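Local coordinates for protein L-Ribose isomerase (Acinetobacter, PDB 4Q0S) that isomerises the non-natural aldose L-ribose, probably to its ketose L-ribulose, in a metal-containing site within a cupin barrel, at residues 24-29 / 75-80; 34-39 / 210-215; 117-122 / 240-245; 176-181 / 196-201. All coordinates share one frame; numbering follows the deposited sequence.

How the contacts relate
Contacts 1 and 2 lie side by side, centres about 9 Å apart, where helix 19-35 and the turn after it pack against the six-stranded sheet; they touch through Ser79 OG and Tyr38 OH, 2.7 Å apart in a probable hydrogen bond. Contacts 3 and 4, centres about 14 Å apart, belong to the other sheet and share the cobalt(II) site: 117-122 brings His117 and His119, 196-201 brings His199, and Glu124 is the fourth protein ligand. Contact 2 reaches the same D-ribitol from the opposite sheet, Glu215 OE2 lying 4.1 Å from Lys122 NZ of contact 3. Contact 1, about 22 Å from contact 3 between centres, approaches the sugar through Ile76.

Contact 1: residues 24-29 / 75-80; sequences EWVREA and IIFESL
In this cupin barrel, helix 19-35 lies against the face of strand 73-82 that carries Ile75 and Phe77, meeting it through Trp25, Val26 and Ala29. Over the short segments the helix and strand axes pass 9.7 Å apart at 49°; no hydrogen bond crosses between them, and the contact is van der Waals and CH-pi. Ile75 is central to it. Its CD1 methyl sits over the five-membered ring of Trp25, 3.5 Å from the centroid and 8° off the ring normal, a CH-pi contact, while Ile75 CG1 continues over the same face, 3.5 Å from Trp25 CE2. With CG anti to the backbone N (chi1 -180°), the indole turns a face to the isoleucine. Alanine suits the next helical turn: its short side chain lets the strand come close, and Ala29 CB meets Ile75 CD1 at 3.4 Å, tighter than usual van der Waals contact. Phe77 enters edge first. Its CZ lies 3.4 Å from Val26 O, which is close to the ring plane, with Val26 CG1 3.8 Å from Phe77 CE1 and Ala29 CB 3.9 Å from Phe77 CE2; Ile75 CG2 rests above one face of the phenyl, toward its rim. Outside the pair, Phe61 meets Trp25 edge-to-face, and Glu28, on a different side of the helix, bonds to His109 and Trp66 of the second subunit. The arrangement is that of a helix covering the outer, apolar face of a cupin-barrel sheet, with Ile76, between the two helix-facing residues of the strand, turned to the sugar pocket, where it touches D-ribitol.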
# COMPACT_ATOMS: atom_id res chain seq x y z
N GLU A 24 -21.35 5.21 -8.19
CA GLU A 24 -20.83 4.01 -7.55
C GLU A 24 -19.59 3.52 -8.29
O GLU A 24 -18.62 3.08 -7.68
CB GLU A 24 -21.91 2.92 -7.49
CG GLU A 24 -23.19 3.36 -6.81
CD GLU A 24 -24.15 2.22 -6.52
OE1 GLU A 24 -24.16 1.24 -7.29
OE2 GLU A 24 -24.90 2.31 -5.52
N TRP A 25 -19.63 3.64 -9.62
CA TRP A 25 -18.51 3.21 -10.46
C TRP A 25 -17.29 4.09 -10.23
O TRP A 25 -16.21 3.60 -9.88
CB TRP A 25 -18.95 3.29 -11.94
CG TRP A 25 -17.92 2.87 -12.96
CD1 TRP A 25 -17.05 1.82 -12.87
CD2 TRP A 25 -17.76 3.43 -14.27
NE1 TRP A 25 -16.36 1.68 -14.06
CE2 TRP A 25 -16.78 2.65 -14.93
CE3 TRP A 25 -18.35 4.50 -14.96
CZ2 TRP A 25 -16.37 2.92 -16.25
CZ3 TRP A 25 -17.94 4.76 -16.27
CH2 TRP A 25 -16.96 3.97 -16.90
N VAL A 26 -17.45 5.39 -10.41
CA VAL A 26 -16.36 6.33 -10.24
C VAL A 26 -15.89 6.56 -8.80
O VAL A 26 -14.69 6.62 -8.55
CB VAL A 26 -16.73 7.69 -10.89
CG1 VAL A 26 -15.67 8.74 -10.56
CG2 VAL A 26 -16.83 7.51 -12.40
N ARG A 27 -16.82 6.69 -7.86
CA ARG A 27 -16.39 6.91 -6.48
C ARG A 27 -15.67 5.69 -5.90
O ARG A 27 -14.70 5.84 -5.16
CB ARG A 27 -17.58 7.33 -5.60
CG ARG A 27 -18.16 8.69 -6.01
CD ARG A 27 -19.19 9.22 -5.02
NE ARG A 27 -18.58 9.76 -3.80
CZ ARG A 27 -19.26 10.19 -2.74
NH1 ARG A 27 -20.59 10.16 -2.73
NH2 ARG A 27 -18.60 10.67 -1.69
N GLU A 28 -16.13 4.49 -6.24
CA GLU A 28 -15.47 3.28 -5.75
C GLU A 28 -14.08 3.21 -6.34
O GLU A 28 -13.14 2.78 -5.67
CB GLU A 28 -16.20 2.00 -6.17
CG GLU A 28 -17.34 1.56 -5.28
CD GLU A 28 -16.90 1.23 -3.86
OE1 GLU A 28 -15.73 0.85 -3.65
OE2 GLU A 28 -17.75 1.33 -2.95
N ALA A 29 -13.97 3.61 -7.61
CA ALA A 29 -12.69 3.57 -8.30
C ALA A 29 -11.72 4.56 -7.68
O ALA A 29 -10.54 4.27 -7.56
CB ALA A 29 -12.88 3.87 -9.79
N ILE A 75 -12.21 4.18 -16.66
CA ILE A 75 -12.16 5.35 -15.80
C ILE A 75 -10.75 5.91 -15.85
O ILE A 75 -9.78 5.16 -15.88
CB ILE A 75 -12.49 5.00 -14.33
CG1 ILE A 75 -13.95 4.59 -14.22
CG2 ILE A 75 -12.17 6.19 -13.43
CD1 ILE A 75 -14.38 4.28 -12.82
N ILE A 76 -10.64 7.24 -15.89
CA ILE A 76 -9.34 7.88 -15.90
C ILE A 76 -9.36 9.04 -14.93
O ILE A 76 -10.24 9.89 -15.00
CB ILE A 76 -8.97 8.43 -17.30
CG1 ILE A 76 -8.89 7.29 -18.32
CG2 ILE A 76 -7.62 9.16 -17.23
CD1 ILE A 76 -8.58 7.76 -19.75
N PHE A 77 -8.41 9.03 -13.99
CA PHE A 77 -8.28 10.11 -13.02
C PHE A 77 -6.96 10.77 -13.39
O PHE A 77 -5.89 10.21 -13.16
CB PHE A 77 -8.23 9.57 -11.59
CG PHE A 77 -9.51 8.94 -11.12
CD1 PHE A 77 -10.70 9.67 -11.10
CD2 PHE A 77 -9.53 7.63 -10.66
CE1 PHE A 77 -11.89 9.10 -10.63
CE2 PHE A 77 -10.71 7.04 -10.19
CZ PHE A 77 -11.89 7.78 -10.17
N GLU A 78 -7.05 11.95 -13.98
CA GLU A 78 -5.87 12.68 -14.40
C GLU A 78 -5.32 13.59 -13.30
O GLU A 78 -6.00 14.52 -12.86
CB GLU A 78 -6.23 13.49 -15.65
CG GLU A 78 -5.16 14.39 -16.20
CD GLU A 78 -5.65 15.13 -17.44
OE1 GLU A 78 -5.62 14.54 -18.54
OE2 GLU A 78 -6.08 16.30 -17.31
N SER A 79 -4.09 13.32 -12.86
CA SER A 79 -3.47 14.12 -11.80
C SER A 79 -2.57 15.20 -12.36
O SER A 79 -2.19 16.14 -11.66
CB SER A 79 -2.66 13.23 -10.86
OG SER A 79 -1.52 12.68 -11.52
N LEU A 80 -2.22 15.08 -13.64
CA LEU A 80 -1.35 16.05 -14.27
C LEU A 80 -1.45 16.03 -15.79
O LEU A 80 -1.53 14.97 -16.41
CB LEU A 80 0.10 15.80 -13.86
CG LEU A 80 1.16 16.73 -14.47
CD1 LEU A 80 1.07 18.11 -13.82
CD2 LEU A 80 2.53 16.12 -14.28

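Contact 2: residues 34-39 / 210-215; sequences KALRYP and PLVVRE. With RB0 (D-ribitol), chain C.
Leu36 and Val212 make the apolar part of this contact, tip to tip: Leu36 CD1 approaches both valine methyls, 3.6 Å from Val212 CG1 and 3.8 Å from Val212 CG2. A second kind of contact joins flat groups. Tyr38 CD1 lies over one face of the Arg214 guanidinium, 3.3 Å from Arg214 NH1, but the planes are 58° apart, so the two do not stack. Arginine suits the place because its long chain, bent at chi3 (-76°), carries the guanidinium from the strand to a position beside Tyr38, where NH2 also forms a salt bridge with Glu127 of the third subunit. Polar contact across the segments runs through water: one molecule donates to Leu36 O at 2.8 Å and accepts from Arg214 NH1 at 2.8 Å, at the edge of the guanidinium and in its plane. Leu36 O is presented where the helix closes in a Schellman motif, with Arg37 at positive phi (64°) and Arg37 N bonded to Lys34 O at 2.7 Å. Toward the pocket, Glu215 OE2 accepts a hydrogen bond from ribitol O3 at 3.2 Å and also pairs with Lys104. The end of helix 19-35 and its following turn therefore lie against strand 211-217, which runs between strands 101-108 and 124-130, while Ala35 packs on Leu36 of the second subunit, and Leu36 on its Ala35.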
# COMPACT_ATOMS: atom_id res chain seq x y z
N LYS A 34 -6.96 5.62 -4.19
CA LYS A 34 -6.35 6.14 -2.97
C LYS A 34 -5.67 5.02 -2.20
O LYS A 34 -4.54 5.17 -1.72
CB LYS A 34 -7.41 6.83 -2.12
CG LYS A 34 -7.95 8.08 -2.80
CD LYS A 34 -8.84 8.89 -1.90
CE LYS A 34 -9.13 10.24 -2.54
NZ LYS A 34 -9.80 11.17 -1.60
N ALA A 35 -6.34 3.87 -2.10
CA ALA A 35 -5.77 2.73 -1.40
C ALA A 35 -4.42 2.36 -2.02
O ALA A 35 -3.49 1.95 -1.32
CB ALA A 35 -6.73 1.54 -1.47
N LEU A 36 -4.32 2.50 -3.34
CA LEU A 36 -3.10 2.17 -4.06
C LEU A 36 -2.14 3.36 -4.09
O LEU A 36 -1.17 3.38 -4.85
CB LEU A 36 -3.44 1.71 -5.48
CG LEU A 36 -4.30 0.44 -5.55
CD1 LEU A 36 -4.91 0.31 -6.96
CD2 LEU A 36 -3.46 -0.78 -5.20
N ARG A 37 -2.43 4.34 -3.24
CA ARG A 37 -1.62 5.55 -3.09
C ARG A 37 -1.53 6.48 -4.30
O ARG A 37 -0.50 7.13 -4.49
CB ARG A 37 -0.20 5.19 -2.62
CG ARG A 37 -0.14 4.39 -1.31
CD ARG A 37 1.31 4.18 -0.88
NE ARG A 37 1.42 3.44 0.38
CZ ARG A 37 1.16 3.95 1.58
NH1 ARG A 37 0.77 5.21 1.70
NH2 ARG A 37 1.30 3.21 2.67
N TYR A 38 -2.57 6.54 -5.12
CA TYR A 38 -2.53 7.48 -6.24
C TYR A 38 -3.12 8.77 -5.65
O TYR A 38 -4.14 8.72 -4.96
CB TYR A 38 -3.38 6.99 -7.43
CG TYR A 38 -3.07 7.77 -8.70
CD1 TYR A 38 -1.89 7.53 -9.41
CD2 TYR A 38 -3.91 8.79 -9.13
CE1 TYR A 38 -1.55 8.31 -10.53
CE2 TYR A 38 -3.58 9.57 -10.24
CZ TYR A 38 -2.40 9.33 -10.93
OH TYR A 38 -2.08 10.12 -12.02
N PRO A 39 -2.49 9.92 -5.90
CA PRO A 39 -2.96 11.20 -5.37
C PRO A 39 -4.22 11.76 -6.03
O PRO A 39 -4.15 12.69 -6.84
CB PRO A 39 -1.76 12.12 -5.56
CG PRO A 39 -1.21 11.62 -6.88
CD PRO A 39 -1.27 10.11 -6.72
N PRO A 210 -10.09 -5.02 -10.48
CA PRO A 210 -10.09 -4.19 -11.69
C PRO A 210 -8.62 -3.96 -12.06
O PRO A 210 -7.75 -4.02 -11.21
CB PRO A 210 -10.73 -2.88 -11.23
CG PRO A 210 -11.49 -3.26 -9.98
CD PRO A 210 -10.58 -4.26 -9.32
N LEU A 211 -8.36 -3.74 -13.35
CA LEU A 211 -7.01 -3.45 -13.77
C LEU A 211 -6.78 -1.98 -13.40
O LEU A 211 -7.61 -1.12 -13.72
CB LEU A 211 -6.87 -3.61 -15.29
CG LEU A 211 -5.67 -2.88 -15.90
CD1 LEU A 211 -4.38 -3.42 -15.28
CD2 LEU A 211 -5.65 -3.07 -17.43
N VAL A 212 -5.69 -1.70 -12.70
CA VAL A 212 -5.38 -0.33 -12.33
C VAL A 212 -4.00 -0.05 -12.91
O VAL A 212 -3.03 -0.75 -12.59
CB VAL A 212 -5.35 -0.13 -10.79
CG1 VAL A 212 -5.10 1.35 -10.45
CG2 VAL A 212 -6.67 -0.57 -10.19
N VAL A 213 -3.91 0.96 -13.76
CA VAL A 213 -2.65 1.29 -14.41
C VAL A 213 -2.31 2.77 -14.31
O VAL A 213 -3.16 3.64 -14.49
CB VAL A 213 -2.69 0.93 -15.92
CG1 VAL A 213 -1.32 1.20 -16.57
CG2 VAL A 213 -3.08 -0.53 -16.09
N ARG A 214 -1.05 3.04 -14.03
CA ARG A 214 -0.58 4.41 -13.95
C ARG A 214 0.02 4.75 -15.32
O ARG A 214 0.94 4.08 -15.79
CB ARG A 214 0.47 4.52 -12.84
CG ARG A 214 1.03 5.91 -12.63
CD ARG A 214 2.13 5.88 -11.57
NE ARG A 214 1.62 5.77 -10.21
CZ ARG A 214 1.52 6.80 -9.36
NH1 ARG A 214 1.05 6.61 -8.14
NH2 ARG A 214 1.91 8.01 -9.75
N GLU A 215 -0.51 5.78 -15.97
CA GLU A 215 0.04 6.18 -17.26
C GLU A 215 0.82 7.48 -17.14
O GLU A 215 0.35 8.45 -16.56
CB GLU A 215 -1.07 6.38 -18.31
CG GLU A 215 -0.51 6.87 -19.65
CD GLU A 215 -1.58 7.14 -20.69
OE1 GLU A 215 -2.25 6.17 -21.10
OE2 GLU A 215 -1.76 8.31 -21.09
C1 RB0 C . -7.76 6.88 -23.68
O1 RB0 C . -9.03 7.45 -23.94
C2 RB0 C . -6.85 7.92 -23.03
O2 RB0 C . -6.46 8.89 -24.00
C3 RB0 C . -5.62 7.24 -22.40
O3 RB0 C . -4.91 8.19 -21.61
C4 RB0 C . -4.67 6.62 -23.43
O4 RB0 C . -4.89 7.21 -24.70
C5 RB0 C . -4.89 5.11 -23.51
O5 RB0 C . -3.90 4.52 -24.35
O HOH W 1 0.61 4.13 -6.82

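Contact 3: residues 117-122 / 240-245; sequences HHHGRK and MHDNDF. With CO (cobalt (II) ion), chain B; RB0 (D-ribitol), chain C; NCO (cobalt hexammine(III)), chain E.
Strand 113-118 pairs antiparallel with the short strand 244-245: His118 and Asp244 are the hydrogen-bonded pair, His118 N to Asp244 O at 3.0 Å and Asp244 N to His118 O at 3.1 Å, and His117 faces Phe245 in the neighbouring non-hydrogen-bonded pair. There the side chains run side by side, and His117 CB lies over the face of the phenyl in a CH-pi contact. Beyond the strands, Asp242 gathers the loop 119-122. Its OD1 takes Arg121 N on the syn lone pair at 2.9 Å, and Arg121 NH1 at 2.8 Å from above the carboxylate plane, in a salt bridge; its OD2 takes Lys122 N, also syn, at 3.0 Å. An aspartate suits a turn with several N-H groups converging on one carboxylate. Met240 SD lies over one face of the Arg121 guanidinium, whose NE forms a second salt bridge with Glu97. The backbone of Asp242 works too: His119 ND1 donates to Asp242 O at 2.8 Å, with the oxygen in the imidazole plane and a nearly straight N-H (163°). His119 NE2 is left for the cobalt(II) ion at 2.2 Å, and His117 NE2 binds the same ion at 2.3 Å, its ND1 being held by Pro115 O. Ribitol O4 and O5 also coordinate the metal, and Lys122 NZ adds weak hydrogen bonds to O4 and O2. The ND1 bonds to carbonyls help fix the rotation of both rings, each NE2 is turned to the metal, and the metal probably polarises the sugar hydroxyls it binds.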
# COMPACT_ATOMS: atom_id res chain seq x y z
N HIS A 117 -6.94 2.67 -30.84
CA HIS A 117 -6.75 4.06 -31.24
C HIS A 117 -5.26 4.34 -31.29
O HIS A 117 -4.44 3.51 -30.90
CB HIS A 117 -7.41 5.00 -30.22
CG HIS A 117 -6.76 5.00 -28.88
ND1 HIS A 117 -6.86 3.93 -28.01
CD2 HIS A 117 -5.95 5.90 -28.27
CE1 HIS A 117 -6.14 4.18 -26.92
NE2 HIS A 117 -5.58 5.37 -27.06
N HIS A 118 -4.90 5.51 -31.81
CA HIS A 118 -3.51 5.90 -31.86
C HIS A 118 -3.44 7.40 -31.72
O HIS A 118 -4.44 8.09 -31.93
CB HIS A 118 -2.83 5.44 -33.17
CG HIS A 118 -3.13 6.30 -34.36
ND1 HIS A 118 -4.28 6.16 -35.11
CD2 HIS A 118 -2.41 7.29 -34.94
CE1 HIS A 118 -4.26 7.04 -36.10
NE2 HIS A 118 -3.14 7.73 -36.02
N HIS A 119 -2.28 7.90 -31.33
CA HIS A 119 -2.08 9.33 -31.15
C HIS A 119 -1.02 9.84 -32.12
O HIS A 119 -0.00 9.19 -32.33
CB HIS A 119 -1.62 9.62 -29.72
CG HIS A 119 -2.51 9.01 -28.68
ND1 HIS A 119 -3.78 9.48 -28.42
CD2 HIS A 119 -2.33 7.95 -27.86
CE1 HIS A 119 -4.34 8.73 -27.49
NE2 HIS A 119 -3.48 7.79 -27.13
N GLY A 120 -1.25 11.02 -32.70
CA GLY A 120 -0.27 11.57 -33.61
C GLY A 120 0.89 12.17 -32.84
O GLY A 120 2.03 12.13 -33.29
N ARG A 121 0.59 12.72 -31.66
CA ARG A 121 1.62 13.36 -30.84
C ARG A 121 1.97 12.70 -29.50
O ARG A 121 3.12 12.74 -29.06
CB ARG A 121 1.21 14.81 -30.59
CG ARG A 121 0.62 15.50 -31.81
CD ARG A 121 0.12 16.89 -31.48
NE ARG A 121 -0.59 17.51 -32.61
CZ ARG A 121 -1.71 17.03 -33.14
NH1 ARG A 121 -2.26 15.92 -32.67
NH2 ARG A 121 -2.28 17.67 -34.15
N LYS A 122 0.98 12.09 -28.84
CA LYS A 122 1.24 11.49 -27.54
C LYS A 122 1.87 10.11 -27.46
O LYS A 122 1.37 9.13 -28.02
CB LYS A 122 -0.05 11.47 -26.70
CG LYS A 122 0.16 10.90 -25.29
CD LYS A 122 -1.10 11.00 -24.44
CE LYS A 122 -2.21 10.10 -24.97
NZ LYS A 122 -3.47 10.28 -24.21
N MET A 240 -7.17 21.58 -30.72
CA MET A 240 -6.37 20.47 -31.23
C MET A 240 -6.81 19.13 -30.64
O MET A 240 -6.96 18.99 -29.43
CB MET A 240 -4.90 20.73 -30.90
CG MET A 240 -3.94 19.70 -31.45
SD MET A 240 -2.27 20.04 -30.89
CE MET A 240 -1.87 21.50 -31.86
N HIS A 241 -7.01 18.15 -31.52
CA HIS A 241 -7.40 16.81 -31.08
C HIS A 241 -6.25 15.85 -31.38
O HIS A 241 -5.58 15.97 -32.41
CB HIS A 241 -8.67 16.34 -31.79
CG HIS A 241 -9.26 15.09 -31.22
ND1 HIS A 241 -9.59 14.97 -29.89
CD2 HIS A 241 -9.58 13.91 -31.80
CE1 HIS A 241 -10.10 13.77 -29.67
NE2 HIS A 241 -10.10 13.10 -30.81
N ASP A 242 -6.03 14.90 -30.47
CA ASP A 242 -4.94 13.95 -30.64
C ASP A 242 -5.37 12.51 -30.38
O ASP A 242 -4.56 11.66 -30.02
CB ASP A 242 -3.79 14.33 -29.70
CG ASP A 242 -2.51 13.59 -30.02
OD1 ASP A 242 -2.10 13.57 -31.20
OD2 ASP A 242 -1.90 13.03 -29.08
N ASN A 243 -6.66 12.24 -30.55
CA ASN A 243 -7.19 10.89 -30.37
C ASN A 243 -7.77 10.43 -31.69
O ASN A 243 -8.60 11.12 -32.29
CB ASN A 243 -8.28 10.84 -29.30
CG ASN A 243 -7.75 11.05 -27.90
OD1 ASN A 243 -6.58 10.78 -27.62
ND2 ASN A 243 -8.61 11.51 -27.00
N ASP A 244 -7.34 9.27 -32.16
CA ASP A 244 -7.84 8.73 -33.41
C ASP A 244 -8.26 7.29 -33.16
O ASP A 244 -7.44 6.37 -33.24
CB ASP A 244 -6.73 8.77 -34.48
CG ASP A 244 -7.27 8.59 -35.89
OD1 ASP A 244 -8.25 7.84 -36.08
OD2 ASP A 244 -6.69 9.20 -36.82
N PHE A 245 -9.53 7.09 -32.85
CA PHE A 245 -10.06 5.76 -32.59
C PHE A 245 -10.36 5.06 -33.90
O PHE A 245 -10.85 5.68 -34.84
CB PHE A 245 -11.32 5.85 -31.72
CG PHE A 245 -11.04 6.32 -30.32
CD1 PHE A 245 -10.76 5.40 -29.31
CD2 PHE A 245 -11.00 7.67 -30.02
CE1 PHE A 245 -10.43 5.83 -28.03
CE2 PHE A 245 -10.67 8.11 -28.74
CZ PHE A 245 -10.38 7.19 -27.74
CO CO B . -3.67 6.01 -25.94
C1 RB0 C . -7.76 6.88 -23.68
O1 RB0 C . -9.03 7.45 -23.94
C2 RB0 C . -6.85 7.92 -23.03
O2 RB0 C . -6.46 8.89 -24.00
C3 RB0 C . -5.62 7.24 -22.40
O3 RB0 C . -4.91 8.19 -21.61
C4 RB0 C . -4.67 6.62 -23.43
O4 RB0 C . -4.89 7.21 -24.70
C5 RB0 C . -4.89 5.11 -23.51
O5 RB0 C . -3.90 4.52 -24.35
CO NCO E . -11.35 7.29 -38.24
N1 NCO E . -10.18 8.31 -39.16
N2 NCO E . -12.69 8.39 -38.74
N3 NCO E . -10.00 6.20 -37.73
N4 NCO E . -11.07 8.32 -36.77
N5 NCO E . -11.62 6.27 -39.70
N6 NCO E . -12.53 6.28 -37.32

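Contact 4: residues 176-181 / 196-201; sequences EKLTSY and KHLHAF. With CO (cobalt (II) ion), chain B; RB0 (D-ribitol), chain C.
Leu178 presses its two methyls on strand 199-202 of the five-stranded cupin-barrel sheet and on the residue just before it. One branch, CD2, reaches Ala200 CB at 3.6 Å and the backbone carbon C of His199, also at 3.6 Å; the other, CD1, lies 4.0 Å from Leu198 CB. The two leucine side chains cross at about a right angle. At the outer margin the aliphatic part of Lys177 joins in, its CB 3.9 Å from Leu198 CD1, while the rest of the chain runs outward, as suits an exposed lysine. Alanine is apt at position 200, since its single methyl lets the leucine come down close to the strand backbone. Leu178 is the centre of an inverse gamma turn just before strand 180-185, and its carbonyl oxygen accepts a hydrogen bond from Trp161 NE1. Pro116 and Phe136, on strands 113-118 and 132-137, also touch the leucine side chain. Side chains alternate along the strand: Ala200 faces Leu178, and His199 turns the other way, into the metal site. There His199 NE2 binds the cobalt(II) ion at 2.3 Å, completing, with Glu124, the protein ligands begun by His117 and His119. Phe201 brings its ring edge to the bound ribitol, CE2 lying 3.8 Å from O5. A neighbouring backbone group sets the imidazole: His199 ND1 donates to His197 O at 2.8 Å, with an N-H...O angle of 165° and the oxygen in the ring plane.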
# COMPACT_ATOMS: atom_id res chain seq x y z
N GLU A 176 -8.33 -5.74 -35.62
CA GLU A 176 -7.60 -6.45 -36.66
C GLU A 176 -6.11 -6.17 -36.78
O GLU A 176 -5.30 -7.09 -36.78
CB GLU A 176 -8.25 -6.20 -38.02
CG GLU A 176 -9.42 -7.11 -38.35
CD GLU A 176 -9.01 -8.57 -38.41
OE1 GLU A 176 -9.08 -9.24 -37.36
OE2 GLU A 176 -8.61 -9.03 -39.50
N LYS A 177 -5.75 -4.89 -36.90
CA LYS A 177 -4.36 -4.49 -37.05
C LYS A 177 -3.50 -4.51 -35.79
O LYS A 177 -2.27 -4.37 -35.87
CB LYS A 177 -4.29 -3.09 -37.67
CG LYS A 177 -4.64 -3.02 -39.14
CD LYS A 177 -4.57 -1.59 -39.64
CE LYS A 177 -4.48 -1.51 -41.16
NZ LYS A 177 -5.65 -2.09 -41.85
N LEU A 178 -4.12 -4.68 -34.63
CA LEU A 178 -3.37 -4.71 -33.37
C LEU A 178 -2.98 -6.15 -33.07
O LEU A 178 -3.41 -6.73 -32.07
CB LEU A 178 -4.21 -4.12 -32.23
CG LEU A 178 -4.49 -2.62 -32.35
CD1 LEU A 178 -5.33 -2.33 -33.60
CD2 LEU A 178 -5.22 -2.14 -31.10
N THR A 179 -2.14 -6.69 -33.94
CA THR A 179 -1.70 -8.08 -33.86
C THR A 179 -0.66 -8.41 -32.79
O THR A 179 -0.57 -9.56 -32.36
CB THR A 179 -1.16 -8.53 -35.24
OG1 THR A 179 -0.02 -7.74 -35.59
CG2 THR A 179 -2.23 -8.31 -36.30
N SER A 180 0.12 -7.42 -32.36
CA SER A 180 1.11 -7.67 -31.32
C SER A 180 0.42 -7.65 -29.96
O SER A 180 -0.52 -6.89 -29.73
CB SER A 180 2.22 -6.61 -31.36
OG SER A 180 3.13 -6.88 -32.41
N TYR A 181 0.90 -8.49 -29.05
CA TYR A 181 0.30 -8.61 -27.73
C TYR A 181 1.33 -8.77 -26.63
O TYR A 181 2.40 -9.36 -26.84
CB TYR A 181 -0.64 -9.82 -27.73
CG TYR A 181 -1.03 -10.34 -26.36
CD1 TYR A 181 -2.19 -9.91 -25.73
CD2 TYR A 181 -0.24 -11.30 -25.71
CE1 TYR A 181 -2.58 -10.42 -24.48
CE2 TYR A 181 -0.61 -11.81 -24.47
CZ TYR A 181 -1.78 -11.38 -23.87
OH TYR A 181 -2.15 -11.91 -22.65
N LYS A 196 1.79 7.44 -32.63
CA LYS A 196 1.50 6.93 -33.97
C LYS A 196 1.33 5.42 -34.05
O LYS A 196 1.23 4.86 -35.14
CB LYS A 196 2.56 7.42 -34.97
CG LYS A 196 2.50 8.93 -35.22
CD LYS A 196 3.55 9.38 -36.23
CE LYS A 196 3.34 10.84 -36.62
NZ LYS A 196 3.47 11.74 -35.45
N HIS A 197 1.28 4.77 -32.89
CA HIS A 197 1.08 3.33 -32.84
C HIS A 197 -0.31 2.98 -32.37
O HIS A 197 -0.76 3.49 -31.34
CB HIS A 197 2.10 2.68 -31.91
CG HIS A 197 3.45 2.51 -32.52
ND1 HIS A 197 3.80 1.38 -33.23
CD2 HIS A 197 4.51 3.35 -32.60
CE1 HIS A 197 5.02 1.53 -33.71
NE2 HIS A 197 5.47 2.71 -33.34
N LEU A 198 -0.99 2.12 -33.11
CA LEU A 198 -2.32 1.67 -32.73
C LEU A 198 -2.19 0.84 -31.46
O LEU A 198 -1.30 -0.01 -31.35
CB LEU A 198 -2.94 0.81 -33.82
CG LEU A 198 -3.42 1.49 -35.10
CD1 LEU A 198 -3.68 0.43 -36.16
CD2 LEU A 198 -4.69 2.29 -34.81
N HIS A 199 -3.08 1.07 -30.51
CA HIS A 199 -3.06 0.30 -29.28
C HIS A 199 -4.41 0.25 -28.60
O HIS A 199 -5.28 1.09 -28.84
CB HIS A 199 -2.00 0.85 -28.31
CG HIS A 199 -2.19 2.29 -27.94
ND1 HIS A 199 -1.91 3.32 -28.81
CD2 HIS A 199 -2.66 2.86 -26.81
CE1 HIS A 199 -2.20 4.47 -28.22
NE2 HIS A 199 -2.66 4.22 -27.01
N ALA A 200 -4.57 -0.78 -27.78
CA ALA A 200 -5.78 -1.02 -27.02
C ALA A 200 -5.36 -1.94 -25.88
O ALA A 200 -4.30 -2.55 -25.93
CB ALA A 200 -6.84 -1.71 -27.89
N PHE A 201 -6.18 -2.02 -24.85
CA PHE A 201 -5.86 -2.90 -23.74
C PHE A 201 -7.10 -3.23 -22.93
O PHE A 201 -8.08 -2.50 -22.95
CB PHE A 201 -4.78 -2.27 -22.85
CG PHE A 201 -5.14 -0.91 -22.30
CD1 PHE A 201 -5.93 -0.79 -21.16
CD2 PHE A 201 -4.64 0.25 -22.89
CE1 PHE A 201 -6.22 0.47 -20.62
CE2 PHE A 201 -4.93 1.51 -22.36
CZ PHE A 201 -5.72 1.62 -21.22
CO CO B . -3.67 6.01 -25.94
C1 RB0 C . -7.76 6.88 -23.68
O1 RB0 C . -9.03 7.45 -23.94
C2 RB0 C . -6.85 7.92 -23.03
O2 RB0 C . -6.46 8.89 -24.00
C3 RB0 C . -5.62 7.24 -22.40
O3 RB0 C . -4.91 8.19 -21.61
C4 RB0 C . -4.67 6.62 -23.43
O4 RB0 C . -4.89 7.21 -24.70
C5 RB0 C . -4.89 5.11 -23.51
O5 RB0 C . -3.90 4.52 -24.35